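Side-chain contacts in lipase (Rhizopus chinensis, PDB 6A0W), which probably hydrolyses the ester bonds of triacylglycerols, as a secreted class 3 lipase of the alpha/beta-hydrolase fold: residues T35-A38 with A39-K42; G289-E292 with G293-L296. All coordinates share one frame; numbering follows the deposited sequence.

Contact 1 of 2, residues T35-A38 with A39-K42; sequences TATA and AQIK. With SO4 (sulfate ion), chain B.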
loop_
_atom_site.group_PDB
_atom_site.type_symbol
_atom_site.label_atom_id
_atom_site.label_comp_id
_atom_site.label_asym_id
_atom_site.label_seq_id
_atom_site.Cartn_x
_atom_site.Cartn_y
_atom_site.Cartn_z
ATOM N N THR A 35 14.901 11.508 -9.652
ATOM C CA THR A 35 15.506 10.643 -8.676
ATOM C C THR A 35 15.011 11.118 -7.322
ATOM O O THR A 35 14.985 12.309 -7.062
ATOM C CB THR A 35 17.052 10.672 -8.813
ATOM O OG1 THR A 35 17.382 10.101 -10.082
ATOM C CG2 THR A 35 17.711 9.876 -7.712
ATOM N N ALA A 36 14.624 10.189 -6.448
ATOM C CA ALA A 36 14.165 10.570 -5.117
ATOM C C ALA A 36 15.339 11.072 -4.291
ATOM O O ALA A 36 16.421 10.499 -4.307
ATOM C CB ALA A 36 13.486 9.390 -4.416
ATOM N N THR A 37 15.126 12.151 -3.565
ATOM C CA THR A 37 16.100 12.568 -2.594
ATOM C C THR A 37 16.191 11.620 -1.413
ATOM O O THR A 37 15.260 10.861 -1.116
ATOM C CB THR A 37 15.746 13.946 -2.037
ATOM O OG1 THR A 37 14.565 13.834 -1.230
ATOM C CG2 THR A 37 15.573 14.974 -3.192
ATOM N N ALA A 38 17.305 11.754 -0.696
ATOM C CA ALA A 38 17.557 10.994 0.507
ATOM C C ALA A 38 16.397 11.166 1.464
ATOM O O ALA A 38 15.990 10.215 2.135
ATOM C CB ALA A 38 18.851 11.461 1.171
ATOM N N ALA A 39 15.989 12.413 1.644
ATOM C CA ALA A 39 14.870 12.720 2.550
ATOM C C ALA A 39 13.564 11.988 2.163
ATOM O O ALA A 39 12.894 11.477 3.045
ATOM C CB ALA A 39 14.618 14.221 2.607
ATOM N N GLN A 40 13.212 11.990 0.875
ATOM C CA GLN A 40 12.033 11.283 0.366
ATOM C C GLN A 40 12.150 9.783 0.568
ATOM O O GLN A 40 11.247 9.163 1.118
ATOM C CB GLN A 40 11.797 11.572 -1.112
ATOM C CG GLN A 40 11.362 13.000 -1.406
ATOM C CD GLN A 40 11.342 13.316 -2.882
ATOM O OE1 GLN A 40 12.321 13.111 -3.599
ATOM N NE2 GLN A 40 10.178 13.747 -3.367
ATOM N N ILE A 41 13.332 9.239 0.298
ATOM C CA ILE A 41 13.594 7.814 0.535
ATOM C C ILE A 41 13.408 7.480 2.010
ATOM O O ILE A 41 12.842 6.444 2.365
ATOM C CB ILE A 41 15.008 7.396 0.018
ATOM C CG1 ILE A 41 15.028 7.384 -1.505
ATOM C CG2 ILE A 41 15.465 6.039 0.553
ATOM C CD1 ILE A 41 16.427 7.393 -2.073
ATOM N N LYS A 42 13.956 8.307 2.877
ATOM C CA LYS A 42 13.783 8.069 4.294
ATOM C C LYS A 42 12.305 8.011 4.695
ATOM O O LYS A 42 11.890 7.237 5.560
ATOM C CB LYS A 42 14.476 9.164 5.079
ATOM C CG LYS A 42 14.554 8.896 6.570
ATOM C CD LYS A 42 15.436 9.948 7.224
ATOM C CE LYS A 42 16.247 9.372 8.371
ATOM N NZ LYS A 42 15.709 9.848 9.673
HETATM S S SO4 B . 6.846 14.224 -1.537
HETATM O O1 SO4 B . 6.373 12.955 -2.069
HETATM O O2 SO4 B . 7.606 14.026 -0.310
HETATM O O3 SO4 B . 7.678 14.861 -2.552
HETATM O O4 SO4 B . 5.711 15.089 -1.254
HETATM O O HOH W 1 12.865 13.780 -6.077
#
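Thr-37 and Gln-40 face each other across the first turn of a helix and trade bonds in both directions. The hydroxyl OG1 of Thr-37 sits between its own backbone N and carbonyl carbon (chi1 69°), which holds it over the start of the helix, where it accepts from Gln-40 N at 3.1 Å. In return the Gln-40 side chain runs back past the threonine, and its OE1 takes the N-H of Thr-37 at 3.0 Å, in the carbonyl plane and on a lone pair. This is a capping box with Thr-37 as N-cap. The two side chains lie obliquely, and CG of Gln-40 passes OG1 of Thr-37 at 3.3 Å. A water donates hydrogen bonds to both Gln-40 OE1 and the carbonyl O of Thr-35, while Gln-40 NE2 donates to O3 of a sulfate, probably from the crystallisation liquor, at 2.9 Å; in the crystal the two bonded ends should limit rotation of the amide. On a different side of the turn, CB of Ala-36 packs on CG1 of Ile-41 at 3.9 Å, and Ile-41 N bonds to Thr-37 O at 2.9 Å as the helix gets under way. The turn thus leads from edge strand 33-35 into helix 38-53, with Ala-36, Gln-40 and Ile-41 resting on the neighbouring strand 258-262 through Val-259 and Ile-261.

Contact 2 of 2, residues G289-E292 with G293-L296; sequences GINE and GSCL. With SO4 (sulfate ion), chain C.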
loop_
_atom_site.group_PDB
_atom_site.type_symbol
_atom_site.label_atom_id
_atom_site.label_comp_id
_atom_site.label_asym_id
_atom_site.label_seq_id
_atom_site.Cartn_x
_atom_site.Cartn_y
_atom_site.Cartn_z
ATOM N N GLY A 289 15.284 -2.870 2.240
ATOM C CA GLY A 289 15.855 -3.835 3.192
ATOM C C GLY A 289 14.918 -4.333 4.271
ATOM O O GLY A 289 15.336 -5.078 5.132
ATOM N N ILE A 290 13.680 -3.849 4.316
ATOM C CA ILE A 290 12.707 -4.294 5.349
ATOM C C ILE A 290 11.880 -5.479 4.843
ATOM O O ILE A 290 11.275 -5.422 3.774
ATOM C CB ILE A 290 11.705 -3.170 5.700
ATOM C CG1 ILE A 290 12.451 -1.959 6.251
ATOM C CG2 ILE A 290 10.666 -3.630 6.723
ATOM C CD1 ILE A 290 11.648 -0.662 6.129
ATOM N N ASN A 291 11.885 -6.568 5.598
ATOM C CA ASN A 291 11.088 -7.740 5.267
ATOM C C ASN A 291 9.592 -7.427 5.433
ATOM O O ASN A 291 9.157 -6.931 6.490
ATOM C CB ASN A 291 11.393 -8.914 6.189
ATOM C CG ASN A 291 10.388 -10.048 5.991
ATOM O OD1 ASN A 291 9.487 -10.213 6.816
ATOM N ND2 ASN A 291 10.404 -10.677 4.802
ATOM N N GLU A 292 8.871 -7.644 4.348
ATOM C CA GLU A 292 7.435 -7.423 4.287
ATOM C C GLU A 292 6.749 -8.779 4.102
ATOM O O GLU A 292 6.685 -9.342 2.987
ATOM C CB GLU A 292 7.059 -6.491 3.121
ATOM C CG GLU A 292 7.771 -5.152 3.123
ATOM C CD GLU A 292 7.102 -4.118 4.018
ATOM O OE1 GLU A 292 6.065 -4.436 4.633
ATOM O OE2 GLU A 292 7.625 -2.974 4.126
ATOM N N GLY A 293 6.132 -9.241 5.188
ATOM C CA GLY A 293 5.299 -10.410 5.103
ATOM C C GLY A 293 5.567 -11.387 6.225
ATOM O O GLY A 293 4.710 -12.227 6.514
ATOM N N SER A 294 6.753 -11.325 6.835
ATOM C CA SER A 294 7.106 -12.294 7.877
ATOM C C SER A 294 7.645 -11.695 9.152
ATOM O O SER A 294 8.107 -12.425 10.004
ATOM C CB SER A 294 8.099 -13.305 7.322
ATOM O OG SER A 294 7.513 -14.069 6.283
ATOM N N CYS A 295 7.565 -10.379 9.323
ATOM C CA CYS A 295 8.055 -9.771 10.553
ATOM C C CYS A 295 9.513 -10.172 10.874
ATOM O O CYS A 295 9.842 -10.409 12.029
ATOM C CB CYS A 295 7.153 -10.151 11.725
ATOM S SG CYS A 295 7.539 -9.167 13.200
ATOM N N LEU A 296 10.362 -10.297 9.856
ATOM C CA LEU A 296 11.782 -10.657 10.061
ATOM C C LEU A 296 12.631 -9.421 10.312
ATOM O O LEU A 296 12.306 -8.302 9.897
ATOM C CB LEU A 296 12.325 -11.440 8.864
ATOM C CG LEU A 296 11.553 -12.705 8.429
ATOM C CD1 LEU A 296 12.152 -13.243 7.131
ATOM C CD2 LEU A 296 11.539 -13.806 9.496
HETATM S S SO4 C . 15.992 -3.255 -1.203
HETATM O O1 SO4 C . 15.520 -4.215 -0.209
HETATM O O2 SO4 C . 16.452 -4.010 -2.387
HETATM O O3 SO4 C . 17.102 -2.466 -0.644
HETATM O O4 SO4 C . 14.872 -2.347 -1.554
HETATM O O HOH W 2 6.792 -7.973 7.769
HETATM O O HOH W 3 10.129 -6.756 8.973
HETATM O O HOH W 4 7.922 -11.998 3.643
HETATM O O HOH W 5 13.406 -6.816 7.927
#
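The side chain of Asn-291 leaves its backbone with CG opposite the main-chain N (chi1 170°), which carries the amide into the bend made by Gly-293 to Leu-296; chi2 of -103° then turns OD1 toward the backbone N-H groups there. Two of them donate to this one oxygen. Ser-294 N lies 3.0 Å from Asn-291 OD1, tilted modestly from the carbonyl plane, with a rather bent N-H...O angle of 138°. Leu-296 N, 3.2 Å from the same OD1, has a straighter N-H but stands above the carbonyl plane, well off a lone pair. Cys-295 N is comparably near but badly angled, and turns to a water instead. That water also takes the N-H of Gly-293 and donates to Asn-291 O, so direct and water-mediated bonds together tie the bend to the asparagine. The side chain of Leu-296 lies obliquely across the amide, with its CB 3.7 Å from Asn-291 CG and CD1 of Leu-296 3.9 Å from Asn-291 ND2. ND2 itself donates to a water that in turn donates to Glu-292 O. Two more waters join Leu-296 O to the backbone of Asn-291, one through N and one through O. Gly-293 makes the bend at a positive phi. At the other end, Gly-289 N donates to O1 of a sulfate, probably from the crystallisation liquor, at 2.8 Å; His-228 and Phe-288 N also bind this ion. The bend follows short strand 290-291, which pairs antiparallel with strand 286-287. Ile-290 and Glu-292 pack on helix 38-53, Ile-290 also reaches helix 68-73, and Cys-295 is joined by a disulfide to Cys-56, just beyond the end of helix 38-53.

Helix 38-53 is common ground for both contacts: contact 1 forms its N-terminal cap, while Ile-290 and Glu-292 of contact 2 pack farther along it. The two do not touch, their centres being about 21 Å apart. Contact 1 lies at the surface beside the edge of the large sheet, and contact 2 is partly buried at the C-terminal end of the modelled chain. In each, a side-chain amide oxygen accepts from the backbone, one N-H in contact 1 and two in contact 2. The glutamine in contact 1 shares a reciprocal cap with a threonine, backed by a small apolar patch, whereas the asparagine in contact 2 gathers a non-helical bend with extensive help from water.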